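Local coordinates for protein tryptophan halogenase superfamily (Brevundimonas sp. BAL3, PDB 6FRL) that catalyses flavin-dependent halogenation and prefers bromination over chlorination, at residues C248-A253 / P319-F324; H285-G290 / H310-P315; L86-L91 / T268-R273; A253-N258 / I281-R286. All blocks are in the same frame, centred on the assembly; numbering follows the deposited sequence.

Contact 1. Residues C248-A253 / P319-F324; sequences CDAAYA and PRRIPF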
loop_
_atom_site.group_PDB
_atom_site.type_symbol
_atom_site.label_atom_id
_atom_site.label_comp_id
_atom_site.label_asym_id
_atom_site.label_seq_id
_atom_site.Cartn_x
_atom_site.Cartn_y
_atom_site.Cartn_z
ATOM N N CYS B 248 -22.890 -19.408 -9.047
ATOM C CA CYS B 248 -24.118 -18.775 -9.496
ATOM C C CYS B 248 -23.960 -18.171 -10.899
ATOM O O CYS B 248 -22.901 -17.617 -11.255
ATOM C CB CYS B 248 -24.606 -17.754 -8.483
ATOM S SG CYS B 248 -25.036 -18.508 -6.895
ATOM N N ASP B 249 -25.014 -18.337 -11.695
ATOM C CA ASP B 249 -25.000 -17.999 -13.123
ATOM C C ASP B 249 -26.286 -17.296 -13.627
ATOM O O ASP B 249 -26.460 -17.134 -14.820
ATOM C CB ASP B 249 -24.728 -19.283 -13.919
ATOM C CG ASP B 249 -25.906 -20.254 -13.904
ATOM O OD1 ASP B 249 -26.657 -20.321 -12.915
ATOM O OD2 ASP B 249 -26.093 -20.964 -14.906
ATOM N N ALA B 250 -27.158 -16.848 -12.721
ATOM C CA ALA B 250 -28.389 -16.168 -13.108
ATOM C C ALA B 250 -28.906 -15.320 -11.957
ATOM O O ALA B 250 -28.474 -15.501 -10.801
ATOM C CB ALA B 250 -29.444 -17.183 -13.487
ATOM N N ALA B 251 -29.831 -14.409 -12.265
ATOM C CA ALA B 251 -30.463 -13.614 -11.237
ATOM C C ALA B 251 -31.837 -13.071 -11.637
ATOM O O ALA B 251 -32.080 -12.774 -12.810
ATOM C CB ALA B 251 -29.554 -12.457 -10.851
ATOM N N TYR B 252 -32.712 -12.923 -10.640
ATOM C CA TYR B 252 -33.979 -12.237 -10.786
ATOM C C TYR B 252 -33.976 -10.961 -9.925
ATOM O O TYR B 252 -33.533 -10.981 -8.779
ATOM C CB TYR B 252 -35.119 -13.142 -10.332
ATOM C CG TYR B 252 -35.639 -14.110 -11.381
ATOM C CD1 TYR B 252 -36.368 -13.659 -12.466
ATOM C CD2 TYR B 252 -35.455 -15.486 -11.242
ATOM C CE1 TYR B 252 -36.875 -14.538 -13.394
ATOM C CE2 TYR B 252 -35.961 -16.378 -12.163
ATOM C CZ TYR B 252 -36.664 -15.902 -13.246
ATOM O OH TYR B 252 -37.156 -16.788 -14.199
ATOM N N ALA B 253 -34.467 -9.852 -10.471
ATOM C CA ALA B 253 -34.613 -8.616 -9.690
ATOM C C ALA B 253 -36.029 -8.090 -9.834
ATOM O O ALA B 253 -36.658 -8.258 -10.894
ATOM C CB ALA B 253 -33.619 -7.562 -10.149
ATOM N N PRO B 319 -40.818 -10.159 -12.038
ATOM C CA PRO B 319 -39.358 -10.264 -12.066
ATOM C C PRO B 319 -38.791 -10.407 -13.472
ATOM O O PRO B 319 -39.376 -11.123 -14.283
ATOM C CB PRO B 319 -39.080 -11.545 -11.260
ATOM C CG PRO B 319 -40.329 -11.801 -10.481
ATOM C CD PRO B 319 -41.427 -11.320 -11.353
ATOM N N ARG B 320 -37.677 -9.725 -13.752
ATOM C CA ARG B 320 -36.926 -9.945 -14.985
ATOM C C ARG B 320 -35.734 -10.817 -14.651
ATOM O O ARG B 320 -35.090 -10.657 -13.612
ATOM C CB ARG B 320 -36.466 -8.644 -15.660
ATOM C CG ARG B 320 -37.521 -8.041 -16.592
ATOM C CD ARG B 320 -36.898 -7.042 -17.619
ATOM N NE ARG B 320 -36.467 -5.736 -17.069
ATOM C CZ ARG B 320 -35.236 -5.418 -16.620
ATOM N NH1 ARG B 320 -34.232 -6.302 -16.614
ATOM N NH2 ARG B 320 -35.014 -4.195 -16.143
ATOM N N ARG B 321 -35.439 -11.744 -15.555
ATOM C CA ARG B 321 -34.246 -12.541 -15.431
ATOM C C ARG B 321 -33.109 -11.752 -16.039
ATOM O O ARG B 321 -33.323 -10.972 -16.969
ATOM C CB ARG B 321 -34.406 -13.874 -16.118
ATOM C CG ARG B 321 -33.759 -15.006 -15.368
ATOM C CD ARG B 321 -33.893 -16.252 -16.217
ATOM N NE ARG B 321 -33.257 -17.465 -15.678
ATOM C CZ ARG B 321 -32.049 -17.945 -15.996
ATOM N NH1 ARG B 321 -31.241 -17.295 -16.826
ATOM N NH2 ARG B 321 -31.643 -19.090 -15.463
ATOM N N ILE B 322 -31.914 -11.942 -15.473
ATOM C CA ILE B 322 -30.663 -11.360 -15.979
ATOM C C ILE B 322 -29.631 -12.497 -16.051
ATOM O O ILE B 322 -29.477 -13.237 -15.059
ATOM C CB ILE B 322 -30.113 -10.258 -15.058
ATOM C CG1 ILE B 322 -31.219 -9.294 -14.605
ATOM C CG2 ILE B 322 -29.015 -9.483 -15.777
ATOM C CD1 ILE B 322 -30.844 -8.417 -13.411
ATOM N N PRO B 323 -28.987 -12.702 -17.228
ATOM C CA PRO B 323 -27.801 -13.575 -17.235
ATOM C C PRO B 323 -26.581 -12.941 -16.538
ATOM O O PRO B 323 -26.303 -11.733 -16.645
ATOM C CB PRO B 323 -27.533 -13.836 -18.729
ATOM C CG PRO B 323 -28.850 -13.632 -19.386
ATOM C CD PRO B 323 -29.556 -12.563 -18.584
ATOM N N PHE B 324 -25.902 -13.793 -15.786
ATOM C CA PHE B 324 -24.723 -13.437 -15.061
ATOM C C PHE B 324 -23.667 -14.147 -15.814
ATOM O O PHE B 324 -23.850 -15.306 -16.174
ATOM C CB PHE B 324 -24.780 -14.017 -13.649
ATOM C CG PHE B 324 -25.329 -13.085 -12.624
ATOM C CD1 PHE B 324 -26.166 -12.011 -12.972
ATOM C CD2 PHE B 324 -24.999 -13.283 -11.282
ATOM C CE1 PHE B 324 -26.646 -11.152 -11.999
ATOM C CE2 PHE B 324 -25.481 -12.432 -10.307
ATOM C CZ PHE B 324 -26.306 -11.367 -10.665
#
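Tyr252 and Arg321 pair across two antiparallel strands, on the sheet face that also carries Ala250. Their main interaction is CH-pi. Arg321 CG lies over one face of the Tyr252 ring, 3.9 Å from its centroid and displaced to the rim. The ring and guanidinium planes stand 88° apart and do not stack. The Arg321 chain is extended from CG to NE and runs past the ring. Beyond it, the guanidinium meets Ala250. Ala250 CB covers one guanidinium face, 3.5 Å from Arg321 NH2. Arg321 NE makes a salt bridge to Asp300.

Apolar packing adds to this. Tyr252 CD1 touches Pro319 CB at 3.6 Å. On the other sheet face, Ala251 CB lies 3.4 Å from Phe324 CE1. An alanine at Tyr252 would probably leave Arg321 CG and Pro319 CB without their aromatic cover and open a gap beside Leu304 of helix 300-307.

The backbone bonds are uneven. Ala251 and Ile322 form an antiparallel hydrogen-bonded pair, with Ala251 N to Ile322 O at 3.1 Å and Ile322 N to Ala251 O at 2.8 Å. Ala253 with Arg320 is a pair of the same kind, but both its bonds are weak.

At the start of strand 250-257, Asp249 and Ala250 both face Phe293 in a classic beta bulge. The contact as a whole is an antiparallel pairing at the edge of the mixed sheet, where strand 314-323 is outermost within the chain.

Contact 2. Residues H285-G290 / H310-P315; sequences HRAGNG and HLLGDP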
loop_
_atom_site.group_PDB
_atom_site.type_symbol
_atom_site.label_atom_id
_atom_site.label_comp_id
_atom_site.label_asym_id
_atom_site.label_seq_id
_atom_site.Cartn_x
_atom_site.Cartn_y
_atom_site.Cartn_z
ATOM N N HIS B 285 -39.001 5.000 0.045
ATOM C CA HIS B 285 -40.392 4.460 -0.088
ATOM C C HIS B 285 -40.472 3.176 -0.950
ATOM O O HIS B 285 -41.549 2.628 -1.177
ATOM C CB HIS B 285 -41.360 5.523 -0.673
ATOM C CG HIS B 285 -41.264 6.880 -0.031
ATOM N ND1 HIS B 285 -41.634 7.121 1.275
ATOM C CD2 HIS B 285 -40.864 8.076 -0.532
ATOM C CE1 HIS B 285 -41.446 8.402 1.559
ATOM N NE2 HIS B 285 -40.981 9.004 0.476
ATOM N N ARG B 286 -39.335 2.684 -1.411
ATOM C CA ARG B 286 -39.264 1.539 -2.321
ATOM C C ARG B 286 -38.046 0.700 -1.959
ATOM O O ARG B 286 -37.207 1.118 -1.159
ATOM C CB ARG B 286 -39.155 2.006 -3.778
ATOM C CG ARG B 286 -40.432 2.628 -4.360
ATOM C CD ARG B 286 -40.143 3.629 -5.505
ATOM N NE ARG B 286 -38.997 3.242 -6.359
ATOM C CZ ARG B 286 -37.928 3.999 -6.680
ATOM N NH1 ARG B 286 -37.781 5.270 -6.264
ATOM N NH2 ARG B 286 -36.986 3.460 -7.442
ATOM N N ALA B 287 -37.953 -0.497 -2.525
ATOM C CA ALA B 287 -36.759 -1.299 -2.299
ATOM C C ALA B 287 -36.393 -2.128 -3.519
ATOM O O ALA B 287 -37.269 -2.535 -4.281
ATOM C CB ALA B 287 -36.926 -2.171 -1.075
ATOM N N GLY B 288 -35.084 -2.327 -3.706
ATOM C CA GLY B 288 -34.558 -3.313 -4.621
ATOM C C GLY B 288 -34.582 -4.692 -3.966
ATOM O O GLY B 288 -34.247 -4.836 -2.777
ATOM N N ASN B 289 -35.031 -5.693 -4.730
ATOM C CA ASN B 289 -35.020 -7.089 -4.294
ATOM C C ASN B 289 -34.428 -7.942 -5.399
ATOM O O ASN B 289 -34.551 -7.603 -6.568
ATOM C CB ASN B 289 -36.418 -7.631 -4.015
ATOM C CG ASN B 289 -37.235 -6.743 -3.118
ATOM O OD1 ASN B 289 -37.463 -7.071 -1.944
ATOM N ND2 ASN B 289 -37.711 -5.613 -3.671
ATOM N N GLY B 290 -33.816 -9.064 -5.023
ATOM C CA GLY B 290 -33.383 -10.058 -6.003
ATOM C C GLY B 290 -32.891 -11.383 -5.430
ATOM O O GLY B 290 -32.668 -11.514 -4.240
ATOM N N HIS B 310 -40.875 -13.392 -0.055
ATOM C CA HIS B 310 -39.992 -12.770 0.964
ATOM C C HIS B 310 -39.433 -11.426 0.520
ATOM O O HIS B 310 -38.330 -11.050 0.927
ATOM C CB HIS B 310 -38.817 -13.712 1.309
ATOM C CG HIS B 310 -39.248 -15.000 1.931
ATOM N ND1 HIS B 310 -39.006 -16.228 1.343
ATOM C CD2 HIS B 310 -39.929 -15.251 3.079
ATOM C CE1 HIS B 310 -39.516 -17.178 2.106
ATOM N NE2 HIS B 310 -40.089 -16.613 3.159
ATOM N N LEU B 311 -40.190 -10.693 -0.298
ATOM C CA LEU B 311 -39.792 -9.345 -0.712
ATOM C C LEU B 311 -39.962 -8.334 0.422
ATOM O O LEU B 311 -40.720 -8.546 1.341
ATOM C CB LEU B 311 -40.619 -8.897 -1.900
ATOM C CG LEU B 311 -40.596 -9.763 -3.152
ATOM C CD1 LEU B 311 -41.523 -9.129 -4.170
ATOM C CD2 LEU B 311 -39.188 -9.898 -3.715
ATOM N N LEU B 312 -39.266 -7.212 0.333
ATOM C CA LEU B 312 -39.424 -6.118 1.301
ATOM C C LEU B 312 -40.681 -5.281 1.072
ATOM O O LEU B 312 -40.764 -4.204 1.603
ATOM C CB LEU B 312 -38.169 -5.217 1.288
ATOM C CG LEU B 312 -36.899 -5.776 1.940
ATOM C CD1 LEU B 312 -35.685 -5.012 1.451
ATOM C CD2 LEU B 312 -37.001 -5.721 3.473
ATOM N N GLY B 313 -41.654 -5.789 0.322
ATOM C CA GLY B 313 -42.882 -5.056 -0.032
ATOM C C GLY B 313 -43.669 -5.617 -1.220
ATOM O O GLY B 313 -43.413 -6.719 -1.681
ATOM N N ASP B 314 -44.614 -4.820 -1.717
ATOM C CA ASP B 314 -45.531 -5.215 -2.800
ATOM C C ASP B 314 -44.778 -5.036 -4.123
ATOM O O ASP B 314 -44.306 -3.944 -4.429
ATOM C CB ASP B 314 -46.789 -4.332 -2.829
ATOM C CG ASP B 314 -47.646 -4.451 -1.553
ATOM O OD1 ASP B 314 -48.132 -5.562 -1.266
ATOM O OD2 ASP B 314 -47.832 -3.434 -0.840
ATOM N N PRO B 315 -44.653 -6.108 -4.923
ATOM C CA PRO B 315 -43.880 -5.972 -6.163
ATOM C C PRO B 315 -44.471 -4.961 -7.136
ATOM O O PRO B 315 -45.662 -4.995 -7.345
ATOM C CB PRO B 315 -43.933 -7.381 -6.752
ATOM C CG PRO B 315 -45.120 -8.013 -6.132
ATOM C CD PRO B 315 -45.194 -7.465 -4.760
#
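Asn289 sets its CG anti to its carbonyl carbon, beside the backbone N (chi1 -50°), and its amide oxygen meets the backbone at Leu311 and Leu312. Leu311 CG is likewise anti to its own carbonyl carbon, and the CD2 branch beyond it reaches Asn289 CB. The two side chains cross at about a right angle. The contact packs a loop over one face of a mixed beta-sheet. Residues 310-313 lead into strand 314-323, while Asn289 belongs to strand 286-293, two places away in the sheet. Strand 250-257 runs between them.

One hydrogen bond carries the contact. Leu312 N donates to Asn289 OD1 at 2.9 Å, and the N-H points almost straight at the oxygen (173°). The donor is tilted 18° from the amide plane. The other end of the amide is also used. Asn289 ND2 donates to Val254 O and to Ser256 OG on the strand between. The buried amide thus ties the loop backbone to strand 250-257, and its bonds at both ends probably hold it from flipping.

Apolar atoms close around this bond. Leu311 CD2 lies 3.6 Å from Asn289 CB. Leu311 also touches Val254, and Leu312 touches Ser256 and Arg269, which extends the loop cover over neighbouring strands. Leu312 CB comes 3.8 Å from Asn289 OD1. At the end nearer the hairpin turn, Leu312 CD1 rests 4.0 Å from Ala287 CB.

Contact 3. Residues L86-L91 / T268-R273; sequences LGIRFL and TRVTAR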
loop_
_atom_site.group_PDB
_atom_site.type_symbol
_atom_site.label_atom_id
_atom_site.label_comp_id
_atom_site.label_asym_id
_atom_site.label_seq_id
_atom_site.Cartn_x
_atom_site.Cartn_y
_atom_site.Cartn_z
ATOM N N LEU B 86 -24.897 1.528 6.544
ATOM C CA LEU B 86 -23.785 1.310 7.473
ATOM C C LEU B 86 -22.949 0.024 7.262
ATOM O O LEU B 86 -21.895 -0.120 7.881
ATOM C CB LEU B 86 -24.300 1.352 8.896
ATOM C CG LEU B 86 -24.641 2.768 9.346
ATOM C CD1 LEU B 86 -25.360 2.685 10.676
ATOM C CD2 LEU B 86 -23.412 3.657 9.436
ATOM N N GLY B 87 -23.433 -0.884 6.409
ATOM C CA GLY B 87 -22.780 -2.174 6.122
ATOM C C GLY B 87 -23.748 -3.178 5.499
ATOM O O GLY B 87 -24.862 -2.815 5.103
ATOM N N ILE B 88 -23.353 -4.438 5.415
ATOM C CA ILE B 88 -24.241 -5.476 4.856
ATOM C C ILE B 88 -24.503 -6.522 5.902
ATOM O O ILE B 88 -23.589 -6.920 6.635
ATOM C CB ILE B 88 -23.610 -6.184 3.645
ATOM C CG1 ILE B 88 -23.258 -5.170 2.557
ATOM C CG2 ILE B 88 -24.522 -7.290 3.099
ATOM C CD1 ILE B 88 -22.479 -5.785 1.393
ATOM N N ARG B 89 -25.747 -6.981 5.969
ATOM C CA ARG B 89 -26.145 -7.969 6.964
ATOM C C ARG B 89 -26.326 -9.354 6.346
ATOM O O ARG B 89 -27.190 -9.535 5.510
ATOM C CB ARG B 89 -27.411 -7.502 7.651
ATOM C CG ARG B 89 -27.749 -8.314 8.884
ATOM C CD ARG B 89 -28.818 -7.635 9.692
ATOM N NE ARG B 89 -29.059 -8.337 10.950
ATOM C CZ ARG B 89 -29.703 -7.826 11.998
ATOM N NH1 ARG B 89 -30.209 -6.605 11.963
ATOM N NH2 ARG B 89 -29.848 -8.555 13.097
ATOM N N PHE B 90 -25.485 -10.305 6.749
ATOM C CA PHE B 90 -25.487 -11.680 6.198
ATOM C C PHE B 90 -26.306 -12.614 7.101
ATOM O O PHE B 90 -25.967 -12.815 8.289
ATOM C CB PHE B 90 -24.058 -12.203 6.022
ATOM C CG PHE B 90 -23.316 -11.514 4.922
ATOM C CD1 PHE B 90 -23.469 -11.909 3.618
ATOM C CD2 PHE B 90 -22.523 -10.399 5.183
ATOM C CE1 PHE B 90 -22.838 -11.220 2.590
ATOM C CE2 PHE B 90 -21.879 -9.727 4.156
ATOM C CZ PHE B 90 -22.031 -10.135 2.862
ATOM N N LEU B 91 -27.402 -13.138 6.537
ATOM C CA LEU B 91 -28.375 -13.976 7.256
ATOM C C LEU B 91 -28.362 -15.372 6.690
ATOM O O LEU B 91 -28.358 -15.542 5.450
ATOM C CB LEU B 91 -29.789 -13.386 7.167
ATOM C CG LEU B 91 -29.914 -11.987 7.793
ATOM C CD1 LEU B 91 -31.255 -11.332 7.517
ATOM C CD2 LEU B 91 -29.638 -12.061 9.285
ATOM N N THR B 268 -27.973 -3.226 4.052
ATOM C CA THR B 268 -28.443 -4.115 2.999
ATOM C C THR B 268 -28.623 -5.502 3.624
ATOM O O THR B 268 -27.792 -5.924 4.449
ATOM C CB THR B 268 -27.403 -4.137 1.877
ATOM O OG1 THR B 268 -27.218 -2.806 1.410
ATOM C CG2 THR B 268 -27.837 -5.016 0.733
ATOM N N ARG B 269 -29.708 -6.190 3.261
ATOM C CA ARG B 269 -29.919 -7.589 3.707
ATOM C C ARG B 269 -29.426 -8.555 2.661
ATOM O O ARG B 269 -29.824 -8.429 1.511
ATOM C CB ARG B 269 -31.383 -7.895 3.953
ATOM C CG ARG B 269 -31.936 -7.338 5.251
ATOM C CD ARG B 269 -33.461 -7.313 5.222
ATOM N NE ARG B 269 -33.971 -6.204 6.015
ATOM C CZ ARG B 269 -34.017 -6.194 7.338
ATOM N NH1 ARG B 269 -33.596 -7.249 8.067
ATOM N NH2 ARG B 269 -34.479 -5.104 7.953
ATOM N N VAL B 270 -28.562 -9.500 3.054
ATOM C CA VAL B 270 -28.163 -10.594 2.158
ATOM C C VAL B 270 -28.461 -11.940 2.795
ATOM O O VAL B 270 -27.763 -12.346 3.693
ATOM C CB VAL B 270 -26.686 -10.501 1.741
ATOM C CG1 VAL B 270 -26.274 -11.709 0.914
ATOM C CG2 VAL B 270 -26.457 -9.239 0.917
ATOM N N THR B 271 -29.512 -12.604 2.303
ATOM C CA THR B 271 -30.078 -13.812 2.906
ATOM C C THR B 271 -29.777 -15.046 2.040
ATOM O O THR B 271 -30.227 -15.140 0.888
ATOM C CB THR B 271 -31.606 -13.678 3.092
ATOM O OG1 THR B 271 -31.891 -12.541 3.911
ATOM C CG2 THR B 271 -32.205 -14.938 3.756
ATOM N N ALA B 272 -28.999 -15.986 2.588
ATOM C CA ALA B 272 -28.712 -17.232 1.874
ATOM C C ALA B 272 -29.976 -18.089 1.753
ATOM O O ALA B 272 -30.726 -18.239 2.728
ATOM C CB ALA B 272 -27.618 -18.018 2.577
ATOM N N ARG B 273 -30.189 -18.650 0.559
ATOM C CA ARG B 273 -31.311 -19.571 0.285
ATOM C C ARG B 273 -30.744 -20.915 -0.188
ATOM O O ARG B 273 -29.552 -21.171 -0.001
ATOM C CB ARG B 273 -32.308 -18.945 -0.732
ATOM C CG ARG B 273 -32.867 -17.572 -0.369
ATOM C CD ARG B 273 -33.748 -17.612 0.851
ATOM N NE ARG B 273 -34.497 -16.363 1.013
ATOM C CZ ARG B 273 -35.109 -15.989 2.140
ATOM N NH1 ARG B 273 -35.102 -16.762 3.235
ATOM N NH2 ARG B 273 -35.787 -14.843 2.186
#
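Phe90 and Val270 lie side by side and point the same way from their strands. The ring meets Val270 obliquely, with Phe90 CE1 3.9 Å from Val270 CG1. Ile88 CG2, from the ring's own strand, sits over one face of the ring, displaced to the rim. The ring of Trp93 meets Phe90 edge-to-face, and the rings of Phe100 and His400 also touch it.

Apolar packing continues along the strands on this side. Ile88 CG2 is anti to its backbone N and touches Val270 CG2 at 3.5 Å. On the other face, Leu91 CD1 packs obliquely on Thr271 OG1 at 3.9 Å.

Strands 87-91 and 268-273 are parallel neighbours, with axes 25° apart. Arg89 N donates to Thr268 O at 2.8 Å, and Val270 N donates to Arg89 O at 2.8 Å. Leu91 N then reaches Val270 O at 3.0 Å, and Ala272 N reaches Leu91 O at 3.0 Å. Val270 O also accepts a weak bond from Trp93 NE1.

The two faces differ in chemistry. Ile88, Phe90 and Val270 form a buried apolar patch, with Thr268 on the same face bonding through OG1 to His166. Across the sheet, Arg89 and Arg269 come near each other with like charges not in contact. The salt bridge from Arg89 NH2 to Asp99 probably offsets part of their repulsion.

Contact 4. Residues A253-N258 / I281-R286; sequences AVQSEN and IPLRHR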
loop_
_atom_site.group_PDB
_atom_site.type_symbol
_atom_site.label_atom_id
_atom_site.label_comp_id
_atom_site.label_asym_id
_atom_site.label_seq_id
_atom_site.Cartn_x
_atom_site.Cartn_y
_atom_site.Cartn_z
ATOM N N ALA B 253 -34.467 -9.852 -10.471
ATOM C CA ALA B 253 -34.613 -8.616 -9.690
ATOM C C ALA B 253 -36.029 -8.090 -9.834
ATOM O O ALA B 253 -36.658 -8.258 -10.894
ATOM C CB ALA B 253 -33.619 -7.562 -10.149
ATOM N N VAL B 254 -36.510 -7.442 -8.780
ATOM C CA VAL B 254 -37.826 -6.870 -8.777
ATOM C C VAL B 254 -37.874 -5.740 -7.736
ATOM O O VAL B 254 -37.415 -5.930 -6.581
ATOM C CB VAL B 254 -38.901 -7.957 -8.505
ATOM C CG1 VAL B 254 -38.703 -8.623 -7.150
ATOM C CG2 VAL B 254 -40.321 -7.389 -8.588
ATOM N N GLN B 255 -38.394 -4.573 -8.162
ATOM C CA GLN B 255 -38.622 -3.456 -7.258
ATOM C C GLN B 255 -39.903 -3.709 -6.466
ATOM O O GLN B 255 -40.880 -4.229 -7.003
ATOM C CB GLN B 255 -38.726 -2.101 -7.997
ATOM C CG GLN B 255 -37.454 -1.564 -8.623
ATOM C CD GLN B 255 -36.422 -1.084 -7.603
ATOM O OE1 GLN B 255 -35.444 -1.802 -7.334
ATOM N NE2 GLN B 255 -36.610 0.129 -7.056
ATOM N N SER B 256 -39.874 -3.341 -5.193
ATOM C CA SER B 256 -41.010 -3.460 -4.309
ATOM C C SER B 256 -41.384 -2.089 -3.745
ATOM O O SER B 256 -40.524 -1.196 -3.609
ATOM C CB SER B 256 -40.707 -4.448 -3.181
ATOM O OG SER B 256 -39.712 -3.997 -2.285
ATOM N N GLU B 257 -42.676 -1.941 -3.423
ATOM C CA GLU B 257 -43.242 -0.725 -2.831
ATOM C C GLU B 257 -43.363 -0.982 -1.338
ATOM O O GLU B 257 -43.887 -2.007 -0.954
ATOM C CB GLU B 257 -44.613 -0.429 -3.464
ATOM C CG GLU B 257 -45.283 0.880 -3.030
ATOM C CD GLU B 257 -45.575 1.808 -4.202
ATOM O OE1 GLU B 257 -45.219 3.002 -4.080
ATOM O OE2 GLU B 257 -46.127 1.359 -5.249
ATOM N N ASN B 258 -42.875 -0.064 -0.507
ATOM C CA ASN B 258 -42.940 -0.232 0.960
ATOM C C ASN B 258 -44.400 -0.283 1.432
ATOM O O ASN B 258 -45.239 0.431 0.893
ATOM C CB ASN B 258 -42.220 0.914 1.699
ATOM C CG ASN B 258 -40.707 0.843 1.610
ATOM O OD1 ASN B 258 -40.040 1.750 2.052
ATOM N ND2 ASN B 258 -40.169 -0.224 1.044
ATOM N N ILE B 281 -32.386 -4.106 -0.772
ATOM C CA ILE B 281 -31.766 -2.800 -0.776
ATOM C C ILE B 281 -32.850 -1.747 -0.529
ATOM O O ILE B 281 -33.679 -1.487 -1.395
ATOM C CB ILE B 281 -31.019 -2.611 -2.104
ATOM C CG1 ILE B 281 -29.850 -3.633 -2.140
ATOM C CG2 ILE B 281 -30.555 -1.149 -2.274
ATOM C CD1 ILE B 281 -28.951 -3.572 -3.359
ATOM N N PRO B 282 -32.880 -1.174 0.685
ATOM C CA PRO B 282 -33.964 -0.269 1.008
ATOM C C PRO B 282 -33.733 1.162 0.504
ATOM O O PRO B 282 -32.706 1.768 0.807
ATOM C CB PRO B 282 -33.978 -0.293 2.527
ATOM C CG PRO B 282 -32.598 -0.662 2.944
ATOM C CD PRO B 282 -31.945 -1.377 1.817
ATOM N N LEU B 283 -34.687 1.671 -0.285
ATOM C CA LEU B 283 -34.808 3.115 -0.565
ATOM C C LEU B 283 -35.840 3.707 0.376
ATOM O O LEU B 283 -36.414 2.976 1.185
ATOM C CB LEU B 283 -35.169 3.358 -2.046
ATOM C CG LEU B 283 -34.214 2.702 -3.070
ATOM C CD1 LEU B 283 -34.593 3.030 -4.499
ATOM C CD2 LEU B 283 -32.768 3.089 -2.821
ATOM N N ARG B 284 -36.056 5.019 0.294
ATOM C CA ARG B 284 -36.980 5.724 1.218
ATOM C C ARG B 284 -38.417 5.224 1.226
ATOM O O ARG B 284 -38.976 5.059 2.311
ATOM C CB ARG B 284 -36.966 7.250 1.012
ATOM C CG ARG B 284 -35.866 7.937 1.807
ATOM C CD ARG B 284 -36.150 9.401 2.098
ATOM N NE ARG B 284 -36.301 10.198 0.881
ATOM C CZ ARG B 284 -35.312 10.539 0.037
ATOM N NH1 ARG B 284 -34.034 10.159 0.231
ATOM N NH2 ARG B 284 -35.613 11.279 -1.046
ATOM N N HIS B 285 -39.001 5.000 0.045
ATOM C CA HIS B 285 -40.392 4.460 -0.088
ATOM C C HIS B 285 -40.472 3.176 -0.950
ATOM O O HIS B 285 -41.549 2.628 -1.177
ATOM C CB HIS B 285 -41.360 5.523 -0.673
ATOM C CG HIS B 285 -41.264 6.880 -0.031
ATOM N ND1 HIS B 285 -41.634 7.121 1.275
ATOM C CD2 HIS B 285 -40.864 8.076 -0.532
ATOM C CE1 HIS B 285 -41.446 8.402 1.559
ATOM N NE2 HIS B 285 -40.981 9.004 0.476
ATOM N N ARG B 286 -39.335 2.684 -1.411
ATOM C CA ARG B 286 -39.264 1.539 -2.321
ATOM C C ARG B 286 -38.046 0.700 -1.959
ATOM O O ARG B 286 -37.207 1.118 -1.159
ATOM C CB ARG B 286 -39.155 2.006 -3.778
ATOM C CG ARG B 286 -40.432 2.628 -4.360
ATOM C CD ARG B 286 -40.143 3.629 -5.505
ATOM N NE ARG B 286 -38.997 3.242 -6.359
ATOM C CZ ARG B 286 -37.928 3.999 -6.680
ATOM N NH1 ARG B 286 -37.781 5.270 -6.264
ATOM N NH2 ARG B 286 -36.986 3.460 -7.442
HETATM O O HOH W 1 -37.400 0.328 1.730
#
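Asn258 packs closely on His285, in the turn of the beta-hairpin formed by strands 276-282 and 286-293. Within the turn, Leu283 N bonds to Arg286 O. The end of strand 250-257 lies against this turn.

The tight part joins Asn258 and Ser256 to the backbone of His285 and Arg286. Asn258 N donates to His285 O at 3.1 Å. The bond is fairly straight (166°), but the donor stands above the carbonyl plane, 38° out of it. Asn258 CG is anti to its own carbonyl carbon, beside the backbone N, where it lies against the His285 carbonyl. Asn258 OD1 is 3.4 Å from His285 C. Asn258 ND2 donates to a water at 2.9 Å, and that water lies 2.9 Å from Leu283 O. An alanine at Asn258 would probably cost the water its amide donor and lose the amide's contacts with the His285 carbonyl group.

The outer side is looser: the Glu257 side chain and the His285 ring are exposed. Glu257 OE1 stays 6.6 Å from Arg286 NE, too far for a salt bridge. Gln255 NE2 comes 3.4 Å from Arg286 NH2, but both are donors and form no bond. Their amide and guanidinium planes are 61° apart. Gln255 OE1 accepts from Gly55 N, and Arg286 NH2 makes a salt bridge to Asp168.

Glu257 and Arg286 form an antiparallel non-hydrogen-bonded pair, and in the tight part beside it Arg286 CA approaches Ser256 O at 3.3 Å.

How the contacts relate
All four contacts belong to one mixed seven-stranded sheet. Contact 3 joins strands 87-91 and 268-273 near one side. Contact 1 joins strands 250-257 and 314-323 at the opposite edge. Contacts 2 and 4 lie between, with centres about 4 Å apart, and share His285 and Arg286. Contact 4 also shares Ala253 with contact 1. The centres of contacts 1 and 3 are about 18 Å apart, and these two do not touch. Residues 86-91 come first in the chain, well before the other segments. The sheet therefore brings an early strand beside later strands between 250 and 323, of which 268-273, 276-282 and 286-293 follow as successive hairpins.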